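Anastral spindle 2, SAS 4 (Drosophila melanogaster, PDB 4BY2) joins by engineered fusion a proline-rich motif of Ana2 to the TCP domain of Sas-4, a centriole protein that probably acts as a tubulin-binding adaptor. Local coordinates at residues 121-126 and 133-138; 12-17 and 97-102; 16-21 and 116-121. All blocks are in the same frame, centred on the assembly; numbering follows the deposited sequence.

Overall arrangement
Contact 1 lies wholly in the Sas-4 TCP domain, a long antiparallel run of strands; contacts 2 and 3 join the Ana2 segment to it. Along the chain, 12-17 and 16-21 come first and overlap at L16 and A17; their partners 97-102 and 116-121 follow, and the hairpin of contact 1 comes after them. The centres of contacts 1 and 3 are about 6 Å apart, those of 2 and 3 about 11 Å, and those of 1 and 2 about 14 Å. In this engineered fusion the Ana2 chain thus spans the ends of neighbouring strands, 113-118 of contact 3 lying next to 123-128 of contact 1, and its contacts depend on those ends lying side by side.

Contact 1. Residues 121-126 and 133-138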
loop_
_atom_site.group_PDB
_atom_site.type_symbol
_atom_site.label_atom_id
_atom_site.label_comp_id
_atom_site.label_asym_id
_atom_site.label_seq_id
_atom_site.Cartn_x
_atom_site.Cartn_y
_atom_site.Cartn_z
ATOM N N THR A 121 8.849 7.798 -8.482
ATOM C CA THR A 121 9.385 7.018 -7.367
ATOM C C THR A 121 9.271 5.484 -7.544
ATOM O O THR A 121 9.670 4.752 -6.634
ATOM C CB THR A 121 8.752 7.490 -6.046
ATOM O OG1 THR A 121 7.342 7.629 -6.215
ATOM C CG2 THR A 121 9.341 8.803 -5.550
ATOM N N ASN A 122 8.756 4.998 -8.709
ATOM C CA ASN A 122 8.591 3.569 -9.048
ATOM C C ASN A 122 7.832 2.788 -7.945
ATOM O O ASN A 122 8.192 1.661 -7.595
ATOM C CB ASN A 122 9.962 2.936 -9.397
ATOM C CG ASN A 122 9.915 1.564 -10.039
ATOM O OD1 ASN A 122 8.907 1.138 -10.614
ATOM N ND2 ASN A 122 11.023 0.843 -9.960
ATOM N N THR A 123 6.770 3.413 -7.407
ATOM C CA THR A 123 5.966 2.879 -6.307
ATOM C C THR A 123 4.542 2.548 -6.742
ATOM O O THR A 123 3.947 3.280 -7.531
ATOM C CB THR A 123 6.003 3.877 -5.125
ATOM O OG1 THR A 123 7.358 4.249 -4.860
ATOM C CG2 THR A 123 5.359 3.335 -3.844
ATOM N N TRP A 124 3.991 1.456 -6.193
ATOM C CA TRP A 124 2.627 1.002 -6.433
ATOM C C TRP A 124 1.779 1.164 -5.168
ATOM O O TRP A 124 2.269 0.914 -4.066
ATOM C CB TRP A 124 2.634 -0.471 -6.860
ATOM C CG TRP A 124 2.927 -0.689 -8.312
ATOM C CD1 TRP A 124 4.112 -1.088 -8.861
ATOM C CD2 TRP A 124 2.013 -0.524 -9.401
ATOM N NE1 TRP A 124 3.989 -1.183 -10.229
ATOM C CE2 TRP A 124 2.707 -0.852 -10.587
ATOM C CE3 TRP A 124 0.667 -0.127 -9.492
ATOM C CZ2 TRP A 124 2.108 -0.779 -11.850
ATOM C CZ3 TRP A 124 0.071 -0.066 -10.742
ATOM C CH2 TRP A 124 0.789 -0.386 -11.904
ATOM N N HIS A 125 0.508 1.563 -5.326
ATOM C CA HIS A 125 -0.436 1.693 -4.214
ATOM C C HIS A 125 -1.763 1.025 -4.586
ATOM O O HIS A 125 -2.449 1.484 -5.502
ATOM C CB HIS A 125 -0.629 3.157 -3.783
ATOM C CG HIS A 125 -1.594 3.337 -2.648
ATOM N ND1 HIS A 125 -1.190 3.220 -1.332
ATOM C CD2 HIS A 125 -2.913 3.634 -2.673
ATOM C CE1 HIS A 125 -2.270 3.443 -0.600
ATOM N NE2 HIS A 125 -3.333 3.695 -1.362
ATOM N N THR A 126 -2.110 -0.074 -3.887
ATOM C CA THR A 126 -3.346 -0.810 -4.144
ATOM C C THR A 126 -4.357 -0.613 -3.022
ATOM O O THR A 126 -4.040 -0.843 -1.858
ATOM C CB THR A 126 -3.062 -2.292 -4.444
ATOM O OG1 THR A 126 -1.991 -2.389 -5.382
ATOM C CG2 THR A 126 -4.284 -3.025 -4.993
ATOM N N GLU A 133 -5.036 -0.984 2.273
ATOM C CA GLU A 133 -4.169 -0.225 1.378
ATOM C C GLU A 133 -2.766 -0.817 1.436
ATOM O O GLU A 133 -2.189 -0.944 2.518
ATOM C CB GLU A 133 -4.167 1.268 1.737
ATOM C CG GLU A 133 -5.296 2.040 1.076
ATOM C CD GLU A 133 -5.684 3.341 1.753
ATOM O OE1 GLU A 133 -4.783 4.166 2.036
ATOM O OE2 GLU A 133 -6.899 3.547 1.975
ATOM N N ILE A 134 -2.243 -1.223 0.274
ATOM C CA ILE A 134 -0.924 -1.833 0.151
ATOM C C ILE A 134 0.015 -0.958 -0.680
ATOM O O ILE A 134 -0.287 -0.647 -1.833
ATOM C CB ILE A 134 -1.014 -3.301 -0.373
ATOM C CG1 ILE A 134 -1.727 -4.216 0.647
ATOM C CG2 ILE A 134 0.369 -3.856 -0.745
ATOM C CD1 ILE A 134 -1.997 -5.658 0.174
ATOM N N LEU A 135 1.162 -0.583 -0.087
ATOM C CA LEU A 135 2.217 0.197 -0.730
ATOM C C LEU A 135 3.373 -0.723 -1.104
ATOM O O LEU A 135 3.802 -1.514 -0.271
ATOM C CB LEU A 135 2.715 1.301 0.205
ATOM C CG LEU A 135 1.959 2.616 0.152
ATOM C CD1 LEU A 135 2.310 3.483 1.350
ATOM C CD2 LEU A 135 2.252 3.363 -1.146
ATOM N N GLU A 136 3.865 -0.640 -2.348
ATOM C CA GLU A 136 4.967 -1.481 -2.827
ATOM C C GLU A 136 6.118 -0.602 -3.317
ATOM O O GLU A 136 5.998 0.053 -4.355
ATOM C CB GLU A 136 4.494 -2.448 -3.937
ATOM C CG GLU A 136 3.454 -3.464 -3.491
ATOM C CD GLU A 136 2.268 -3.616 -4.424
ATOM O OE1 GLU A 136 1.360 -2.751 -4.387
ATOM O OE2 GLU A 136 2.235 -4.613 -5.181
ATOM N N PHE A 137 7.222 -0.583 -2.556
ATOM C CA PHE A 137 8.419 0.206 -2.854
ATOM C C PHE A 137 9.438 -0.575 -3.709
ATOM O O PHE A 137 9.424 -1.808 -3.657
ATOM C CB PHE A 137 9.032 0.760 -1.553
ATOM C CG PHE A 137 8.141 1.775 -0.872
ATOM C CD1 PHE A 137 8.122 3.101 -1.292
ATOM C CD2 PHE A 137 7.298 1.399 0.166
ATOM C CE1 PHE A 137 7.278 4.035 -0.678
ATOM C CE2 PHE A 137 6.458 2.333 0.782
ATOM C CZ PHE A 137 6.449 3.643 0.351
ATOM N N PRO A 138 10.308 0.099 -4.513
ATOM C CA PRO A 138 11.245 -0.644 -5.390
ATOM C C PRO A 138 12.222 -1.616 -4.721
ATOM O O PRO A 138 12.702 -2.528 -5.395
ATOM C CB PRO A 138 12.010 0.465 -6.120
ATOM C CG PRO A 138 11.154 1.659 -6.021
ATOM C CD PRO A 138 10.427 1.557 -4.726
HETATM O O HOH W 1 7.172 -0.961 -6.745
#
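W124 and E136, and then T126 and I134, form the hydrogen-bonded pairs of an antiparallel hairpin in the Sas-4 TCP domain, between strands 123-128 and 133-136. The W124 N to E136 O bond is 3.1 Å long, and the T126 N to I134 O bond 2.8 Å. Where the pairing runs out, a water donates to both N122 O and E136 O and carries the link past the last direct bond. N122 and T123 together face Y118 as a G1 beta bulge.

H125 and L135 share a face of the sheet, where L135 CD2 meets H125 ND1 at the edge of the imidazole. At the loop end, CG2 of T123, anti to the backbone N, rests over one face of the F137 ring in a CH-pi contact, 4.1 Å from its centroid. P138 CG packs beside N122 CB at 3.8 Å, the two side chains sliding past each other in opposite directions.

Polar side chains add little across the strands. T123 OG1 donates within its own segment to T121 O from above the carbonyl plane, and N122 OD1 is bound by Y117 OH.

Backbone pairing therefore sets the register, while T123 packs on F137 where the strands give way to loop; strands 113-118 and 142-145 continue the pairing outward.

Contact 2. Residues 12-17 and 97-102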
loop_
_atom_site.group_PDB
_atom_site.type_symbol
_atom_site.label_atom_id
_atom_site.label_comp_id
_atom_site.label_asym_id
_atom_site.label_seq_id
_atom_site.Cartn_x
_atom_site.Cartn_y
_atom_site.Cartn_z
ATOM N N MET A 12 -8.416 13.774 -11.820
ATOM C CA MET A 12 -7.753 14.372 -12.993
ATOM C C MET A 12 -6.375 14.983 -12.652
ATOM O O MET A 12 -5.601 15.288 -13.562
ATOM C CB MET A 12 -8.663 15.364 -13.750
ATOM C CG MET A 12 -9.613 14.686 -14.738
ATOM S SD MET A 12 -10.969 13.755 -13.963
ATOM C CE MET A 12 -11.732 13.034 -15.396
ATOM N N LEU A 13 -6.057 15.107 -11.346
ATOM C CA LEU A 13 -4.783 15.600 -10.824
ATOM C C LEU A 13 -4.000 14.455 -10.163
ATOM O O LEU A 13 -4.602 13.645 -9.447
ATOM C CB LEU A 13 -4.997 16.744 -9.826
ATOM C CG LEU A 13 -5.023 18.150 -10.419
ATOM C CD1 LEU A 13 -5.707 19.121 -9.479
ATOM C CD2 LEU A 13 -3.614 18.641 -10.762
ATOM N N PRO A 14 -2.665 14.357 -10.384
ATOM C CA PRO A 14 -1.903 13.254 -9.776
ATOM C C PRO A 14 -1.760 13.353 -8.261
ATOM O O PRO A 14 -1.756 14.452 -7.704
ATOM C CB PRO A 14 -0.539 13.323 -10.479
ATOM C CG PRO A 14 -0.721 14.261 -11.636
ATOM C CD PRO A 14 -1.790 15.208 -11.211
ATOM N N ARG A 15 -1.654 12.188 -7.603
ATOM C CA ARG A 15 -1.487 12.059 -6.152
ATOM C C ARG A 15 -0.056 12.426 -5.750
ATOM O O ARG A 15 0.860 12.331 -6.573
ATOM C CB ARG A 15 -1.765 10.612 -5.708
ATOM C CG ARG A 15 -3.214 10.163 -5.791
ATOM C CD ARG A 15 -3.302 8.686 -5.461
ATOM N NE ARG A 15 -4.677 8.188 -5.435
ATOM C CZ ARG A 15 -5.014 6.933 -5.156
ATOM N NH1 ARG A 15 -4.078 6.033 -4.878
ATOM N NH2 ARG A 15 -6.289 6.567 -5.152
ATOM N N LEU A 16 0.139 12.815 -4.479
ATOM C CA LEU A 16 1.464 13.129 -3.941
ATOM C C LEU A 16 2.146 11.817 -3.543
ATOM O O LEU A 16 1.577 11.038 -2.770
ATOM C CB LEU A 16 1.373 14.098 -2.745
ATOM C CG LEU A 16 1.009 15.549 -3.082
ATOM C CD1 LEU A 16 0.246 16.203 -1.941
ATOM C CD2 LEU A 16 2.243 16.362 -3.456
ATOM N N ALA A 17 3.338 11.555 -4.123
ATOM C CA ALA A 17 4.130 10.337 -3.914
ATOM C C ALA A 17 4.523 10.097 -2.456
ATOM O O ALA A 17 5.097 10.989 -1.828
ATOM C CB ALA A 17 5.364 10.338 -4.803
ATOM N N MET A 97 -6.306 5.675 -16.052
ATOM C CA MET A 97 -5.969 7.076 -16.287
ATOM C C MET A 97 -4.458 7.202 -16.439
ATOM O O MET A 97 -3.720 6.961 -15.484
ATOM C CB MET A 97 -6.499 7.966 -15.145
ATOM C CG MET A 97 -6.232 9.458 -15.339
ATOM S SD MET A 97 -7.378 10.309 -16.458
ATOM C CE MET A 97 -8.738 10.616 -15.355
ATOM N N LEU A 98 -4.004 7.551 -17.652
ATOM C CA LEU A 98 -2.592 7.752 -17.975
ATOM C C LEU A 98 -2.298 9.252 -17.852
ATOM O O LEU A 98 -2.566 10.016 -18.784
ATOM C CB LEU A 98 -2.261 7.228 -19.390
ATOM C CG LEU A 98 -2.276 5.711 -19.580
ATOM C CD1 LEU A 98 -3.557 5.251 -20.271
ATOM C CD2 LEU A 98 -1.074 5.257 -20.387
ATOM N N TYR A 99 -1.805 9.674 -16.674
ATOM C CA TYR A 99 -1.498 11.074 -16.367
ATOM C C TYR A 99 -0.313 11.618 -17.172
ATOM O O TYR A 99 0.497 10.842 -17.685
ATOM C CB TYR A 99 -1.248 11.269 -14.859
ATOM C CG TYR A 99 -2.443 10.995 -13.973
ATOM C CD1 TYR A 99 -3.360 11.999 -13.678
ATOM C CD2 TYR A 99 -2.619 9.753 -13.372
ATOM C CE1 TYR A 99 -4.450 11.760 -12.840
ATOM C CE2 TYR A 99 -3.703 9.502 -12.531
ATOM C CZ TYR A 99 -4.617 10.509 -12.268
ATOM O OH TYR A 99 -5.691 10.262 -11.447
ATOM N N PHE A 100 -0.218 12.962 -17.264
ATOM C CA PHE A 100 0.844 13.701 -17.959
ATOM C C PHE A 100 2.244 13.411 -17.394
ATOM O O PHE A 100 3.211 13.361 -18.158
ATOM C CB PHE A 100 0.554 15.215 -17.958
ATOM C CG PHE A 100 0.236 15.828 -16.610
ATOM C CD1 PHE A 100 1.246 16.349 -15.809
ATOM C CD2 PHE A 100 -1.078 15.930 -16.166
ATOM C CE1 PHE A 100 0.951 16.921 -14.567
ATOM C CE2 PHE A 100 -1.373 16.503 -14.926
ATOM C CZ PHE A 100 -0.357 17.000 -14.136
ATOM N N ASN A 101 2.340 13.192 -16.061
ATOM C CA ASN A 101 3.587 12.898 -15.343
ATOM C C ASN A 101 3.972 11.395 -15.347
ATOM O O ASN A 101 4.793 10.974 -14.528
ATOM C CB ASN A 101 3.525 13.467 -13.911
ATOM C CG ASN A 101 2.481 12.850 -13.000
ATOM O OD1 ASN A 101 1.517 12.213 -13.432
ATOM N ND2 ASN A 101 2.640 13.054 -11.704
ATOM N N LYS A 102 3.381 10.604 -16.283
ATOM C CA LYS A 102 3.579 9.160 -16.511
ATOM C C LYS A 102 2.930 8.265 -15.414
ATOM O O LYS A 102 3.091 7.040 -15.446
ATOM C CB LYS A 102 5.069 8.811 -16.738
ATOM C CG LYS A 102 5.316 7.671 -17.723
ATOM C CD LYS A 102 6.649 6.970 -17.451
ATOM C CE LYS A 102 6.880 5.765 -18.335
ATOM N NZ LYS A 102 7.378 6.143 -19.687
#
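P14 and Y99 bring the two backbones nearest, with 7.0 Å between their CA atoms, where the irregular Ana2 segment passes the type I turn of Y99 to K102 at the end of strand 94-98 of Sas-4. No hydrogen bond joins the two segments, and the contact is made by side chains closing on the P14 ring and the chain before it.

The Y99 ring is packed on both faces: M97 CG lies over one, and P14 CA lies 4.2 Å above the opposite one, offset toward the rim. The carbonyl carbon of M12 meets the same ring at its edge, in plane. Turn residues supply the remaining contacts to the proline. F100 CZ comes to P14 CD at 3.7 Å, with the two side chains crossing at about a right angle. N101 CG, set between the backbone N and the carbonyl carbon (chi1 65°), carries the amide to the other side-chain carbons, with ND2 3.4 Å from P14 CB and OD1 3.5 Å from P14 CG. N101 ND2 also makes a weak hydrogen bond to D103 OD2. Farther back, M12 and M97 cross at about a right angle and touch through their methyls, CE to CE at 3.8 Å.

Polar fastening comes from outside: N84 receives F100 N on OD1 and gives ND2 to M12 O, tying both segments to one side chain. Van der Waals contact thus seats the Ana2 chain on the turn, with hydrogen bonds supplied by neighbouring Sas-4 residues such as N84 and Y116, whose OH meets R15 N.

Contact 3. Residues 16-21 and 116-121; sequences LAPRPS and YYYAET
P18 and T121 are linked through a water that donates to P18 O at 2.7 Å and lies 2.8 Å from T121 OG1. The position of the T121 hydroxyl between its backbone N and carbonyl carbon (chi1 46°) turns OG1 to this water and to A17 CB, which packs 3.6 Å from OG1. No direct hydrogen bond joins the segments, so this water is the polar bridge between the Ana2 chain and the loop after strand 113-118 of Sas-4.

The apolar part centres on the Y118 ring. P18 reaches it tip to tip, its CD 3.5 Å above the plane and over the ring centre, in a CH-pi contact 11° off the ring normal. Y116 CD1 lies over the centre of the opposite face, so the aromatic ring is sandwiched between a Sas-4 side chain and an Ana2 proline. A17 approaches obliquely, with CA 3.6 Å from Y118 CD2. An alanine in place of Y118 would probably leave P18 CD without its aromatic surface and open a gap between the Ana2 chain and Y116.

Around the contact, T123 and H125 of the next strand and R15 also touch Y118. Apolar and CH-pi contact, supplemented by one water, thus holds A17 and P18 to the TCP domain; farther along the Ana2 chain, S21 N adds a direct hydrogen bond to E143 OE2 of Sas-4.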
loop_
_atom_site.group_PDB
_atom_site.type_symbol
_atom_site.label_atom_id
_atom_site.label_comp_id
_atom_site.label_asym_id
_atom_site.label_seq_id
_atom_site.Cartn_x
_atom_site.Cartn_y
_atom_site.Cartn_z
ATOM N N LEU A 16 0.139 12.815 -4.479
ATOM C CA LEU A 16 1.464 13.129 -3.941
ATOM C C LEU A 16 2.146 11.817 -3.543
ATOM O O LEU A 16 1.577 11.038 -2.770
ATOM C CB LEU A 16 1.373 14.098 -2.745
ATOM C CG LEU A 16 1.009 15.549 -3.082
ATOM C CD1 LEU A 16 0.246 16.203 -1.941
ATOM C CD2 LEU A 16 2.243 16.362 -3.456
ATOM N N ALA A 17 3.338 11.555 -4.123
ATOM C CA ALA A 17 4.130 10.337 -3.914
ATOM C C ALA A 17 4.523 10.097 -2.456
ATOM O O ALA A 17 5.097 10.989 -1.828
ATOM C CB ALA A 17 5.364 10.338 -4.803
ATOM N N PRO A 18 4.214 8.902 -1.896
ATOM C CA PRO A 18 4.566 8.638 -0.494
ATOM C C PRO A 18 6.040 8.303 -0.270
ATOM O O PRO A 18 6.786 8.015 -1.210
ATOM C CB PRO A 18 3.656 7.466 -0.125
ATOM C CG PRO A 18 3.479 6.737 -1.395
ATOM C CD PRO A 18 3.513 7.749 -2.497
ATOM N N ARG A 19 6.436 8.325 1.002
ATOM C CA ARG A 19 7.781 8.041 1.489
ATOM C C ARG A 19 7.716 6.748 2.324
ATOM O O ARG A 19 6.769 6.597 3.102
ATOM C CB ARG A 19 8.235 9.223 2.368
ATOM C CG ARG A 19 9.731 9.324 2.612
ATOM C CD ARG A 19 10.046 9.652 4.063
ATOM N NE ARG A 19 9.629 11.004 4.443
ATOM C CZ ARG A 19 10.452 12.040 4.570
ATOM N NH1 ARG A 19 11.754 11.893 4.357
ATOM N NH2 ARG A 19 9.982 13.229 4.921
ATOM N N PRO A 20 8.678 5.796 2.192
ATOM C CA PRO A 20 8.616 4.578 3.023
ATOM C C PRO A 20 8.864 4.861 4.502
ATOM O O PRO A 20 9.556 5.827 4.837
ATOM C CB PRO A 20 9.711 3.690 2.432
ATOM C CG PRO A 20 10.673 4.636 1.837
ATOM C CD PRO A 20 9.868 5.784 1.316
ATOM N N SER A 21 8.281 4.030 5.384
ATOM C CA SER A 21 8.427 4.156 6.836
ATOM C C SER A 21 9.847 3.790 7.264
ATOM O O SER A 21 10.399 2.796 6.779
ATOM C CB SER A 21 7.403 3.290 7.564
ATOM O OG SER A 21 7.406 3.558 8.956
ATOM N N TYR A 116 -2.492 2.426 -8.128
ATOM C CA TYR A 116 -1.846 3.677 -8.523
ATOM C C TYR A 116 -0.343 3.506 -8.647
ATOM O O TYR A 116 0.297 3.043 -7.707
ATOM C CB TYR A 116 -2.191 4.827 -7.557
ATOM C CG TYR A 116 -1.910 6.204 -8.129
ATOM C CD1 TYR A 116 -0.624 6.740 -8.113
ATOM C CD2 TYR A 116 -2.927 6.967 -8.695
ATOM C CE1 TYR A 116 -0.356 7.992 -8.657
ATOM C CE2 TYR A 116 -2.673 8.233 -9.222
ATOM C CZ TYR A 116 -1.386 8.741 -9.199
ATOM O OH TYR A 116 -1.117 9.986 -9.721
ATOM N N TYR A 117 0.223 3.905 -9.796
ATOM C CA TYR A 117 1.659 3.829 -10.031
ATOM C C TYR A 117 2.287 5.220 -10.009
ATOM O O TYR A 117 1.975 6.048 -10.858
ATOM C CB TYR A 117 1.973 3.086 -11.346
ATOM C CG TYR A 117 3.455 2.959 -11.647
ATOM C CD1 TYR A 117 4.273 2.129 -10.885
ATOM C CD2 TYR A 117 4.036 3.658 -12.700
ATOM C CE1 TYR A 117 5.633 2.002 -11.160
ATOM C CE2 TYR A 117 5.393 3.531 -12.992
ATOM C CZ TYR A 117 6.191 2.709 -12.212
ATOM O OH TYR A 117 7.529 2.576 -12.489
ATOM N N TYR A 118 3.154 5.478 -9.014
ATOM C CA TYR A 118 3.892 6.736 -8.874
ATOM C C TYR A 118 5.149 6.530 -9.713
ATOM O O TYR A 118 6.082 5.844 -9.285
ATOM C CB TYR A 118 4.228 7.036 -7.399
ATOM C CG TYR A 118 3.028 7.048 -6.476
ATOM C CD1 TYR A 118 2.606 5.887 -5.832
ATOM C CD2 TYR A 118 2.323 8.223 -6.229
ATOM C CE1 TYR A 118 1.502 5.891 -4.983
ATOM C CE2 TYR A 118 1.224 8.242 -5.370
ATOM C CZ TYR A 118 0.812 7.069 -4.755
ATOM O OH TYR A 118 -0.270 7.067 -3.910
ATOM N N ALA A 119 5.111 7.038 -10.957
ATOM C CA ALA A 119 6.155 6.883 -11.967
ATOM C C ALA A 119 7.531 7.374 -11.558
ATOM O O ALA A 119 8.513 6.675 -11.817
ATOM C CB ALA A 119 5.728 7.542 -13.263
ATOM N N GLU A 120 7.606 8.566 -10.930
ATOM C CA GLU A 120 8.852 9.199 -10.495
ATOM C C GLU A 120 9.597 8.375 -9.442
ATOM O O GLU A 120 10.824 8.250 -9.518
ATOM C CB GLU A 120 8.569 10.620 -9.979
ATOM C CG GLU A 120 9.748 11.574 -10.093
ATOM C CD GLU A 120 9.406 13.042 -9.916
ATOM O OE1 GLU A 120 8.877 13.410 -8.842
ATOM O OE2 GLU A 120 9.692 13.831 -10.845
ATOM N N THR A 121 8.849 7.798 -8.482
ATOM C CA THR A 121 9.385 7.018 -7.367
ATOM C C THR A 121 9.271 5.484 -7.544
ATOM O O THR A 121 9.670 4.752 -6.634
ATOM C CB THR A 121 8.752 7.490 -6.046
ATOM O OG1 THR A 121 7.342 7.629 -6.215
ATOM C CG2 THR A 121 9.341 8.803 -5.550
HETATM O O HOH W 2 6.452 6.839 -3.670
#